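Local coordinates for protein KLLA0F20702p (Kluyveromyces lactis, PDB 5Y5A) that probably serves as the Est1 subunit of telomerase, which is recruited to telomeres through the partner protein Cdc13, at residues 39-44 / 87-92; 122-127 / 204-209; 129-134 / 197-202; 135-140 / 189-194. All coordinates share one frame; numbering follows the deposited sequence.

Four helices near the N terminus carry all four contacts: 33-53, 78-105, 113-144 and 179-206. Interaction 1 comes first and closes the loop between helices 33-53 and 78-105. It is finished before the other three begin. Interactions 2, 3 and 4 all join helix 113-144 to helix 179-206 and are nested. Interaction 4 lies inside the loop closed by interaction 3, and that one inside the loop of interaction 2. The two helices pack antiparallel. Interaction 3 touches its neighbours 2 and 4. It also meets interaction 1 through Tyr134 and His90, so all four helices are tied together.

Interaction 1 (39-44 / 87-92); sequences QMIHSK and KHVHYP
Ile41 and His42 make the contact from helix 33-53, reaching Val89 and His90 on helix 78-105. Ile41 comes first. Its CG2 methyl lies 4.1 Å from CG2 of Val89, and the two chains run past one another in opposite senses. Phe15 touches Ile41 and Leu19 touches Val89, both from helix 7-21, so this apolar patch joins three helices. His42 follows, with NE2 hydrogen-bonded to NE2 of His90 at 3.1 Å. The angle at the hydrogen is 149°, a moderate bend. The rings meet edge against edge, without stacking, and their planes are 72° apart. With chi1 at -87°, the NE2 end of the His42 ring comes close to His90. With His42 replaced by an alanine, His90 NE2 would probably lose this mate and a gap would open beside Leu133. His90 has a second partner, because its ND1 is hydrogen-bonded to Tyr134 OH. Both nitrogens of the His90 ring are thus engaged, which should fix its rotation. The buried bond needs one NE2 to donate and the other to accept, so the two rings are probably not both in the doubly protonated, cationic form.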
# COMPACT_ATOMS: atom_id res chain seq x y z
N GLN A 39 -8.31 -24.91 -23.63
CA GLN A 39 -9.41 -25.62 -22.98
C GLN A 39 -8.94 -26.92 -22.33
O GLN A 39 -9.40 -27.28 -21.25
CB GLN A 39 -10.52 -25.92 -23.98
CG GLN A 39 -11.42 -24.74 -24.25
CD GLN A 39 -12.39 -25.03 -25.37
OE1 GLN A 39 -12.20 -25.96 -26.15
NE2 GLN A 39 -13.46 -24.24 -25.45
N MET A 40 -8.03 -27.61 -23.01
CA MET A 40 -7.51 -28.87 -22.49
C MET A 40 -6.68 -28.62 -21.23
O MET A 40 -6.81 -29.35 -20.24
CB MET A 40 -6.67 -29.57 -23.54
CG MET A 40 -7.47 -30.04 -24.75
SD MET A 40 -8.76 -31.21 -24.30
CE MET A 40 -7.78 -32.61 -23.77
N ILE A 41 -5.84 -27.59 -21.27
CA ILE A 41 -4.98 -27.26 -20.14
C ILE A 41 -5.80 -26.76 -18.96
O ILE A 41 -5.55 -27.13 -17.81
CB ILE A 41 -3.91 -26.22 -20.54
CG1 ILE A 41 -2.96 -26.82 -21.59
CG2 ILE A 41 -3.14 -25.72 -19.32
CD1 ILE A 41 -1.96 -25.85 -22.15
N HIS A 42 -6.80 -25.93 -19.24
CA HIS A 42 -7.72 -25.45 -18.21
C HIS A 42 -8.44 -26.62 -17.55
O HIS A 42 -8.68 -26.61 -16.34
CB HIS A 42 -8.75 -24.48 -18.81
CG HIS A 42 -8.28 -23.06 -18.84
ND1 HIS A 42 -9.14 -22.00 -19.07
CD2 HIS A 42 -7.06 -22.51 -18.67
CE1 HIS A 42 -8.46 -20.87 -19.03
NE2 HIS A 42 -7.19 -21.15 -18.79
N SER A 43 -8.80 -27.62 -18.35
CA SER A 43 -9.53 -28.78 -17.85
C SER A 43 -8.69 -29.59 -16.87
O SER A 43 -9.20 -30.11 -15.89
CB SER A 43 -9.97 -29.67 -19.01
OG SER A 43 -10.48 -30.90 -18.53
N LYS A 44 -7.39 -29.69 -17.15
CA LYS A 44 -6.49 -30.43 -16.27
C LYS A 44 -6.25 -29.66 -14.98
O LYS A 44 -6.21 -30.25 -13.90
CB LYS A 44 -5.15 -30.69 -16.96
CG LYS A 44 -5.22 -31.70 -18.08
CD LYS A 44 -3.83 -32.05 -18.58
CE LYS A 44 -3.89 -33.16 -19.62
NZ LYS A 44 -2.53 -33.56 -20.07
N LYS A 87 2.00 -18.03 -14.14
CA LYS A 87 3.36 -17.97 -14.66
C LYS A 87 3.57 -18.71 -15.97
O LYS A 87 4.23 -18.19 -16.88
CB LYS A 87 4.33 -18.53 -13.61
CG LYS A 87 5.80 -18.41 -13.99
CD LYS A 87 6.66 -19.02 -12.91
CE LYS A 87 8.13 -19.00 -13.29
NZ LYS A 87 8.97 -19.69 -12.27
N HIS A 88 3.01 -19.91 -16.08
CA HIS A 88 3.33 -20.79 -17.20
C HIS A 88 2.26 -20.83 -18.29
O HIS A 88 2.54 -21.20 -19.43
CB HIS A 88 3.59 -22.20 -16.69
CG HIS A 88 4.78 -22.30 -15.78
ND1 HIS A 88 6.07 -22.26 -16.25
CD2 HIS A 88 4.87 -22.44 -14.44
CE1 HIS A 88 6.91 -22.36 -15.24
NE2 HIS A 88 6.21 -22.47 -14.13
N VAL A 89 1.04 -20.46 -17.93
CA VAL A 89 -0.07 -20.54 -18.88
C VAL A 89 -0.59 -19.17 -19.27
O VAL A 89 -0.64 -18.83 -20.46
CB VAL A 89 -1.24 -21.36 -18.32
CG1 VAL A 89 -2.35 -21.46 -19.33
CG2 VAL A 89 -0.76 -22.75 -17.90
N HIS A 90 -1.03 -18.40 -18.30
CA HIS A 90 -1.62 -17.11 -18.57
C HIS A 90 -0.67 -15.99 -18.86
O HIS A 90 -0.84 -15.29 -19.84
CB HIS A 90 -2.53 -16.71 -17.43
CG HIS A 90 -3.72 -17.58 -17.30
ND1 HIS A 90 -4.56 -17.53 -16.21
CD2 HIS A 90 -4.23 -18.53 -18.11
CE1 HIS A 90 -5.53 -18.41 -16.36
NE2 HIS A 90 -5.35 -19.03 -17.50
N TYR A 91 0.31 -15.78 -18.01
CA TYR A 91 1.27 -14.70 -18.26
C TYR A 91 1.91 -14.77 -19.65
O TYR A 91 2.00 -13.75 -20.33
CB TYR A 91 2.37 -14.66 -17.20
CG TYR A 91 3.38 -13.58 -17.50
CD1 TYR A 91 3.12 -12.25 -17.19
CD2 TYR A 91 4.59 -13.87 -18.12
CE1 TYR A 91 4.03 -11.25 -17.48
CE2 TYR A 91 5.51 -12.88 -18.42
CZ TYR A 91 5.22 -11.57 -18.09
OH TYR A 91 6.14 -10.59 -18.38
N PRO A 92 2.38 -15.96 -20.08
CA PRO A 92 3.02 -15.99 -21.40
C PRO A 92 2.06 -15.63 -22.54
O PRO A 92 2.49 -15.06 -23.54
CB PRO A 92 3.51 -17.43 -21.54
CG PRO A 92 2.69 -18.21 -20.57
CD PRO A 92 2.48 -17.28 -19.42

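Interaction 2 (122-127 / 204-209); sequences ILQKIF and IMEHLS
Leu123 meets Met205 and Gln124 faces Glu206 where helix 113-144 passes the end of helix 179-206. This is antiparallel helix packing in the helical Est1 region, of the TPR clan. The contact has an apolar inner half and a polar outer half. On the inner side, CD2 of Leu123 is the touching branch. It lies 3.7 Å from CB of Met205 and 4.0 Å from CG of the same residue. The leucine has chi1 at 171°, and its chi2 of 65° turns CD1 aside and leaves CD2 anti to CA, extended to the methionine CB. The two chains lie roughly perpendicular. Met205 starts toward Leu123, but the bend at chi2 (-76°) takes SD off to another side. The leucine therefore packs on the base of the methionine and not on its sulfur. Phe97 of helix 78-105 also touches Leu123, while Gln98 and Arg101 touch Met205. A third helix thus borders the pair.

On the outer side, Gln124 and Glu206 both have extended chains beyond CG, and their ends come together. NE2 of Gln124 stands 3.7 Å from OE2 of Glu206. This is too long for a hydrogen bond, and the amide and carboxylate planes are almost perpendicular. OE2 of Glu206 also has a long, weak ion pair with Lys202. Backbone O of Met205 accepts a hydrogen bond from Asn120, which adds a tie between the two helices. Between the segments, the contact rests on apolar packing of Leu123 and Met205. The more exposed polar pair adds at most a weak attraction.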
# COMPACT_ATOMS: atom_id res chain seq x y z
N ILE A 122 -9.27 -12.10 -31.45
CA ILE A 122 -8.78 -13.37 -30.94
C ILE A 122 -8.65 -13.32 -29.41
O ILE A 122 -8.78 -14.35 -28.74
CB ILE A 122 -7.43 -13.77 -31.58
CG1 ILE A 122 -7.59 -14.05 -33.08
CG2 ILE A 122 -6.82 -14.97 -30.89
CD1 ILE A 122 -6.27 -14.18 -33.84
N LEU A 123 -8.40 -12.13 -28.87
CA LEU A 123 -8.28 -11.98 -27.43
C LEU A 123 -9.60 -12.27 -26.74
O LEU A 123 -9.65 -12.92 -25.70
CB LEU A 123 -7.81 -10.57 -27.07
CG LEU A 123 -7.87 -10.26 -25.57
CD1 LEU A 123 -6.89 -11.14 -24.81
CD2 LEU A 123 -7.61 -8.79 -25.28
N GLN A 124 -10.68 -11.78 -27.35
CA GLN A 124 -12.01 -11.94 -26.77
C GLN A 124 -12.51 -13.36 -26.93
O GLN A 124 -13.54 -13.73 -26.36
CB GLN A 124 -12.98 -10.94 -27.40
CG GLN A 124 -12.68 -9.49 -27.02
CD GLN A 124 -13.49 -8.49 -27.83
OE1 GLN A 124 -14.04 -8.81 -28.88
NE2 GLN A 124 -13.55 -7.25 -27.34
N LYS A 125 -11.79 -14.16 -27.71
CA LYS A 125 -12.07 -15.59 -27.80
C LYS A 125 -11.49 -16.33 -26.60
O LYS A 125 -12.02 -17.36 -26.17
CB LYS A 125 -11.49 -16.18 -29.09
CG LYS A 125 -12.04 -15.60 -30.38
CD LYS A 125 -11.47 -16.35 -31.59
CE LYS A 125 -11.94 -15.74 -32.90
NZ LYS A 125 -11.40 -16.49 -34.06
N ILE A 126 -10.41 -15.79 -26.05
CA ILE A 126 -9.63 -16.47 -25.02
C ILE A 126 -9.93 -15.97 -23.61
O ILE A 126 -10.01 -16.76 -22.67
CB ILE A 126 -8.12 -16.31 -25.29
CG1 ILE A 126 -7.72 -17.04 -26.58
CG2 ILE A 126 -7.31 -16.83 -24.12
CD1 ILE A 126 -6.32 -16.72 -27.06
N PHE A 127 -10.09 -14.66 -23.48
CA PHE A 127 -10.19 -14.03 -22.17
C PHE A 127 -11.30 -14.58 -21.26
O PHE A 127 -11.09 -14.71 -20.05
CB PHE A 127 -10.36 -12.52 -22.31
CG PHE A 127 -10.18 -11.77 -21.01
CD1 PHE A 127 -8.92 -11.42 -20.57
CD2 PHE A 127 -11.27 -11.46 -20.22
CE1 PHE A 127 -8.75 -10.75 -19.37
CE2 PHE A 127 -11.11 -10.79 -19.02
CZ PHE A 127 -9.85 -10.44 -18.60
N ILE A 204 -5.84 -2.62 -21.39
CA ILE A 204 -4.75 -2.12 -22.22
C ILE A 204 -4.93 -2.51 -23.69
O ILE A 204 -4.75 -1.68 -24.59
CB ILE A 204 -3.40 -2.63 -21.69
CG1 ILE A 204 -3.08 -1.94 -20.37
CG2 ILE A 204 -2.29 -2.39 -22.71
CD1 ILE A 204 -2.07 -2.66 -19.52
N MET A 205 -5.30 -3.74 -23.96
CA MET A 205 -5.49 -4.14 -25.33
C MET A 205 -6.72 -3.47 -25.93
O MET A 205 -6.70 -3.05 -27.06
CB MET A 205 -5.60 -5.65 -25.41
CG MET A 205 -4.50 -6.37 -24.66
SD MET A 205 -2.96 -6.32 -25.55
CE MET A 205 -1.79 -6.51 -24.24
N GLU A 206 -7.78 -3.38 -25.15
CA GLU A 206 -9.02 -2.80 -25.62
C GLU A 206 -8.92 -1.29 -25.85
O GLU A 206 -9.86 -0.67 -26.36
CB GLU A 206 -10.15 -3.09 -24.64
CG GLU A 206 -10.66 -4.51 -24.68
CD GLU A 206 -11.90 -4.69 -23.83
OE1 GLU A 206 -12.06 -3.93 -22.85
OE2 GLU A 206 -12.72 -5.58 -24.15
N HIS A 207 -7.79 -0.70 -25.48
CA HIS A 207 -7.60 0.74 -25.63
C HIS A 207 -6.93 1.10 -26.95
O HIS A 207 -6.01 0.41 -27.41
CB HIS A 207 -6.80 1.29 -24.46
CG HIS A 207 -7.57 2.26 -23.62
ND1 HIS A 207 -7.23 3.59 -23.52
CD2 HIS A 207 -8.67 2.10 -22.84
CE1 HIS A 207 -8.08 4.21 -22.72
NE2 HIS A 207 -8.96 3.32 -22.29
N LEU A 208 -7.36 2.18 -27.55
CA LEU A 208 -6.76 2.58 -28.79
C LEU A 208 -5.46 3.30 -28.56
O LEU A 208 -4.46 2.99 -29.19
CB LEU A 208 -7.71 3.49 -29.54
CG LEU A 208 -8.11 4.69 -28.72
CD1 LEU A 208 -7.35 5.88 -29.26
CD2 LEU A 208 -9.61 4.88 -28.80
N SER A 209 -5.47 4.26 -27.65
CA SER A 209 -4.27 5.04 -27.36
C SER A 209 -3.65 4.63 -26.03
O SER A 209 -4.18 3.78 -25.32
CB SER A 209 -4.59 6.53 -27.34
OG SER A 209 -3.44 7.30 -27.02

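Interaction 3 (129-134 / 197-202); sequences QIHKLY and CSQRYK
Helices 113-144 and 179-206 run nearly antiparallel here, with segment axes 10.8 Å apart at closest approach and an angle of 164° between their directions. This is an antiparallel helix pair in the helical Est1 region, which belongs to the TPR clan. The backbones come nearest at His131 and Ser198, whose CA atoms are 7.4 Å apart. Ile130 points toward the other helix, and its CG2 methyl lies 3.9 Å from OG of Ser198. That hydroxyl has its polar partner in its own helix, a hydrogen bond with backbone O of Tyr194. The small serine thus offers a satisfied oxygen to an apolar neighbour.

Tyr134 CE2 also comes near Ser198 OG, at 4.5 Å. The tyrosine's own OH is hydrogen-bonded to ND1 of His90 on helix 78-105. Phe94 of that helix touches Ser198 as well, so helix 78-105 borders the inner side of the contact.

His131 and Gln199 meet beside this buried strip. The histidine holds its ring trans to the backbone N (chi1 -176°), which brings it close to Gln199. Gln199 is bent at chi2 (-63°), and its amide end comes near the imidazole. The two groups make no hydrogen bond. Their planes are almost perpendicular, and NE2 of Gln199 sits 3.8 Å from CD2 of His131.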
# COMPACT_ATOMS: atom_id res chain seq x y z
N GLN A 129 -12.28 -17.53 -20.90
CA GLN A 129 -11.84 -18.81 -20.34
C GLN A 129 -10.87 -18.58 -19.18
O GLN A 129 -11.00 -19.18 -18.12
CB GLN A 129 -11.19 -19.68 -21.41
CG GLN A 129 -12.19 -20.28 -22.38
CD GLN A 129 -13.33 -20.98 -21.66
OE1 GLN A 129 -13.10 -21.92 -20.88
NE2 GLN A 129 -14.55 -20.52 -21.89
N ILE A 130 -9.90 -17.70 -19.42
CA ILE A 130 -8.93 -17.32 -18.41
C ILE A 130 -9.63 -16.81 -17.17
O ILE A 130 -9.31 -17.22 -16.06
CB ILE A 130 -7.97 -16.24 -18.94
CG1 ILE A 130 -7.18 -16.77 -20.14
CG2 ILE A 130 -7.03 -15.77 -17.84
CD1 ILE A 130 -6.27 -15.75 -20.77
N HIS A 131 -10.58 -15.91 -17.38
CA HIS A 131 -11.33 -15.34 -16.27
C HIS A 131 -12.11 -16.42 -15.54
O HIS A 131 -12.23 -16.39 -14.31
CB HIS A 131 -12.28 -14.25 -16.76
CG HIS A 131 -13.02 -13.57 -15.66
ND1 HIS A 131 -14.29 -13.94 -15.27
CD2 HIS A 131 -12.66 -12.54 -14.85
CE1 HIS A 131 -14.68 -13.17 -14.27
NE2 HIS A 131 -13.71 -12.31 -14.00
N LYS A 132 -12.63 -17.38 -16.29
CA LYS A 132 -13.44 -18.45 -15.71
C LYS A 132 -12.62 -19.38 -14.83
O LYS A 132 -13.10 -19.83 -13.81
CB LYS A 132 -14.15 -19.26 -16.80
CG LYS A 132 -15.49 -18.68 -17.21
CD LYS A 132 -16.16 -19.51 -18.29
CE LYS A 132 -17.45 -18.85 -18.76
NZ LYS A 132 -18.11 -19.60 -19.87
N LEU A 133 -11.39 -19.66 -15.23
CA LEU A 133 -10.52 -20.54 -14.45
C LEU A 133 -10.35 -20.03 -13.02
O LEU A 133 -10.37 -20.81 -12.06
CB LEU A 133 -9.16 -20.67 -15.12
CG LEU A 133 -8.18 -21.64 -14.45
CD1 LEU A 133 -8.65 -23.07 -14.58
CD2 LEU A 133 -6.81 -21.49 -15.07
N TYR A 134 -10.21 -18.72 -12.87
CA TYR A 134 -10.00 -18.14 -11.55
C TYR A 134 -11.29 -17.94 -10.77
O TYR A 134 -11.34 -18.22 -9.57
CB TYR A 134 -9.27 -16.81 -11.68
CG TYR A 134 -7.86 -16.96 -12.18
CD1 TYR A 134 -6.93 -17.72 -11.47
CD2 TYR A 134 -7.45 -16.37 -13.36
CE1 TYR A 134 -5.64 -17.87 -11.92
CE2 TYR A 134 -6.16 -16.51 -13.83
CZ TYR A 134 -5.26 -17.27 -13.10
OH TYR A 134 -3.97 -17.41 -13.56
N CYS A 197 -4.94 -8.76 -12.60
CA CYS A 197 -3.94 -8.65 -13.66
C CYS A 197 -4.53 -8.87 -15.05
O CYS A 197 -4.20 -8.14 -15.98
CB CYS A 197 -2.82 -9.67 -13.45
SG CYS A 197 -1.95 -9.52 -11.89
N SER A 198 -5.39 -9.88 -15.18
CA SER A 198 -6.00 -10.20 -16.46
C SER A 198 -6.85 -9.04 -16.95
O SER A 198 -6.78 -8.65 -18.11
CB SER A 198 -6.85 -11.46 -16.35
OG SER A 198 -6.08 -12.55 -15.90
N GLN A 199 -7.65 -8.48 -16.04
CA GLN A 199 -8.48 -7.32 -16.33
C GLN A 199 -7.65 -6.12 -16.76
O GLN A 199 -8.05 -5.38 -17.65
CB GLN A 199 -9.32 -6.95 -15.11
CG GLN A 199 -10.45 -7.90 -14.84
CD GLN A 199 -11.45 -7.91 -15.97
OE1 GLN A 199 -11.75 -6.87 -16.56
NE2 GLN A 199 -11.97 -9.09 -16.29
N ARG A 200 -6.50 -5.92 -16.11
CA ARG A 200 -5.63 -4.81 -16.48
C ARG A 200 -5.14 -5.01 -17.91
O ARG A 200 -5.19 -4.10 -18.72
CB ARG A 200 -4.44 -4.68 -15.53
CG ARG A 200 -3.57 -3.48 -15.85
CD ARG A 200 -2.37 -3.35 -14.93
NE ARG A 200 -1.56 -4.56 -14.93
CZ ARG A 200 -0.73 -4.90 -15.91
NH1 ARG A 200 -0.03 -6.03 -15.81
NH2 ARG A 200 -0.60 -4.14 -16.99
N TYR A 201 -4.67 -6.22 -18.19
CA TYR A 201 -4.18 -6.57 -19.52
C TYR A 201 -5.25 -6.38 -20.59
O TYR A 201 -4.96 -5.92 -21.70
CB TYR A 201 -3.68 -8.01 -19.55
CG TYR A 201 -2.23 -8.17 -19.19
CD1 TYR A 201 -1.23 -7.72 -20.05
CD2 TYR A 201 -1.85 -8.79 -18.01
CE1 TYR A 201 0.11 -7.87 -19.74
CE2 TYR A 201 -0.51 -8.95 -17.68
CZ TYR A 201 0.47 -8.49 -18.55
OH TYR A 201 1.80 -8.65 -18.23
N LYS A 202 -6.48 -6.73 -20.29
CA LYS A 202 -7.52 -6.60 -21.26
C LYS A 202 -7.76 -5.15 -21.57
O LYS A 202 -7.82 -4.77 -22.72
CB LYS A 202 -8.81 -7.23 -20.77
CG LYS A 202 -9.98 -7.04 -21.72
CD LYS A 202 -11.26 -7.64 -21.18
CE LYS A 202 -12.46 -7.18 -21.99
NZ LYS A 202 -13.66 -7.03 -21.14

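Interaction 4 (135-140 / 189-194); sequences YSTLEL and QRCLLY
This is a buried, mainly apolar contact between two antiparallel helices, and it joins the later part of helix 113-144 to the middle of helix 179-206. Leu138 carries much of it, with Thr137 beside it, against Cys191 and Leu192. The segment axes approach to 9.1 Å and their directions differ by 150°. CG of Leu138 lies 3.6 Å from CB of Cys191, and both of its methyl groups also stand near that CB. Its chi2 of 180° sets CD1 anti to CA, which carries it to Leu192. There CD1 of Leu138 lies 3.7 Å from CD2 of Leu192, and the two leucines are roughly perpendicular.

Thr137 meets the sulfur. SG of Cys191 lies 3.6 Å from CB of Thr137 and 3.9 Å from its CG2 methyl. The hydroxyl OG1 of Thr137 is hydrogen-bonded to backbone O of Leu133 in its own helix. The carbon side of the threonine is therefore what the cysteine meets.

Other helices border the pair. Leu82 of helix 78-105 touches Cys191, and Ile226, Ala227 and Ile230 of helix 218-230 touch Leu192. Leu159 rests on both Leu138 and Leu192. Replacing Leu138 by an alanine would probably open a gap beside Leu159, leaving Cys191 CB and Leu192 CD2 without their leucine neighbour. Antiparallel helix packing of this kind is consistent with the TPR clan of the Est1 region.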
# COMPACT_ATOMS: atom_id res chain seq x y z
N TYR A 135 -12.33 -17.47 -11.45
CA TYR A 135 -13.61 -17.23 -10.80
C TYR A 135 -14.32 -18.54 -10.46
O TYR A 135 -15.09 -18.59 -9.50
CB TYR A 135 -14.50 -16.35 -11.68
CG TYR A 135 -15.75 -15.87 -10.98
CD1 TYR A 135 -15.69 -14.93 -9.97
CD2 TYR A 135 -17.00 -16.36 -11.34
CE1 TYR A 135 -16.83 -14.49 -9.32
CE2 TYR A 135 -18.15 -15.93 -10.71
CZ TYR A 135 -18.06 -14.99 -9.69
OH TYR A 135 -19.20 -14.56 -9.05
N SER A 136 -14.08 -19.60 -11.24
CA SER A 136 -14.62 -20.93 -10.92
C SER A 136 -14.11 -21.38 -9.57
O SER A 136 -14.85 -21.92 -8.75
CB SER A 136 -14.23 -21.97 -11.97
OG SER A 136 -14.79 -21.71 -13.24
N THR A 137 -12.81 -21.16 -9.36
CA THR A 137 -12.15 -21.61 -8.16
C THR A 137 -12.72 -20.88 -6.94
O THR A 137 -13.00 -21.51 -5.92
CB THR A 137 -10.63 -21.39 -8.27
OG1 THR A 137 -10.19 -21.88 -9.55
CG2 THR A 137 -9.90 -22.15 -7.17
N LEU A 138 -12.90 -19.57 -7.07
CA LEU A 138 -13.57 -18.78 -6.04
C LEU A 138 -14.95 -19.35 -5.70
O LEU A 138 -15.24 -19.63 -4.53
CB LEU A 138 -13.72 -17.32 -6.48
CG LEU A 138 -12.52 -16.41 -6.29
CD1 LEU A 138 -12.84 -15.01 -6.79
CD2 LEU A 138 -12.11 -16.37 -4.83
N GLU A 139 -15.79 -19.50 -6.72
CA GLU A 139 -17.13 -20.05 -6.55
C GLU A 139 -17.09 -21.44 -5.93
O GLU A 139 -17.92 -21.77 -5.08
CB GLU A 139 -17.87 -20.11 -7.89
CG GLU A 139 -18.34 -18.76 -8.42
CD GLU A 139 -19.11 -18.89 -9.73
OE1 GLU A 139 -18.67 -19.67 -10.61
OE2 GLU A 139 -20.15 -18.21 -9.88
N LEU A 140 -16.12 -22.25 -6.36
CA LEU A 140 -15.92 -23.57 -5.78
C LEU A 140 -15.65 -23.46 -4.29
O LEU A 140 -16.28 -24.12 -3.48
CB LEU A 140 -14.76 -24.29 -6.47
CG LEU A 140 -14.32 -25.60 -5.80
CD1 LEU A 140 -15.40 -26.66 -5.92
CD2 LEU A 140 -13.00 -26.12 -6.37
N GLN A 189 -7.20 -15.33 -2.60
CA GLN A 189 -6.39 -14.15 -2.84
C GLN A 189 -5.70 -14.23 -4.20
O GLN A 189 -5.61 -13.24 -4.92
CB GLN A 189 -5.35 -13.98 -1.72
CG GLN A 189 -4.62 -12.65 -1.75
CD GLN A 189 -3.41 -12.66 -2.66
OE1 GLN A 189 -2.80 -13.70 -2.89
NE2 GLN A 189 -3.05 -11.49 -3.17
N ARG A 190 -5.22 -15.41 -4.56
CA ARG A 190 -4.58 -15.58 -5.86
C ARG A 190 -5.59 -15.39 -6.99
O ARG A 190 -5.28 -14.76 -8.00
CB ARG A 190 -3.91 -16.94 -5.96
CG ARG A 190 -2.70 -17.07 -5.06
CD ARG A 190 -1.70 -15.94 -5.29
NE ARG A 190 -0.37 -16.34 -4.85
CZ ARG A 190 0.16 -16.03 -3.67
NH1 ARG A 190 -0.52 -15.27 -2.82
NH2 ARG A 190 1.37 -16.45 -3.36
N CYS A 191 -6.79 -15.94 -6.81
CA CYS A 191 -7.84 -15.80 -7.81
C CYS A 191 -8.16 -14.33 -8.03
O CYS A 191 -8.26 -13.87 -9.17
CB CYS A 191 -9.11 -16.54 -7.40
SG CYS A 191 -8.96 -18.33 -7.44
N LEU A 192 -8.32 -13.59 -6.94
CA LEU A 192 -8.60 -12.17 -7.03
C LEU A 192 -7.41 -11.41 -7.63
O LEU A 192 -7.60 -10.47 -8.39
CB LEU A 192 -8.96 -11.62 -5.65
CG LEU A 192 -10.23 -12.21 -5.04
CD1 LEU A 192 -10.30 -11.89 -3.56
CD2 LEU A 192 -11.48 -11.69 -5.76
N LEU A 193 -6.20 -11.83 -7.29
CA LEU A 193 -4.99 -11.20 -7.83
C LEU A 193 -4.88 -11.37 -9.34
O LEU A 193 -4.59 -10.42 -10.06
CB LEU A 193 -3.73 -11.76 -7.17
CG LEU A 193 -2.39 -11.23 -7.71
CD1 LEU A 193 -2.22 -9.73 -7.43
CD2 LEU A 193 -1.21 -12.00 -7.14
N TYR A 194 -5.11 -12.58 -9.83
CA TYR A 194 -4.87 -12.86 -11.24
C TYR A 194 -6.06 -12.46 -12.12
O TYR A 194 -5.90 -12.22 -13.32
CB TYR A 194 -4.51 -14.33 -11.44
CG TYR A 194 -3.20 -14.68 -10.77
CD1 TYR A 194 -2.08 -13.88 -10.94
CD2 TYR A 194 -3.08 -15.81 -9.96
CE1 TYR A 194 -0.87 -14.18 -10.32
CE2 TYR A 194 -1.88 -16.12 -9.34
CZ TYR A 194 -0.78 -15.31 -9.52
OH TYR A 194 0.42 -15.62 -8.91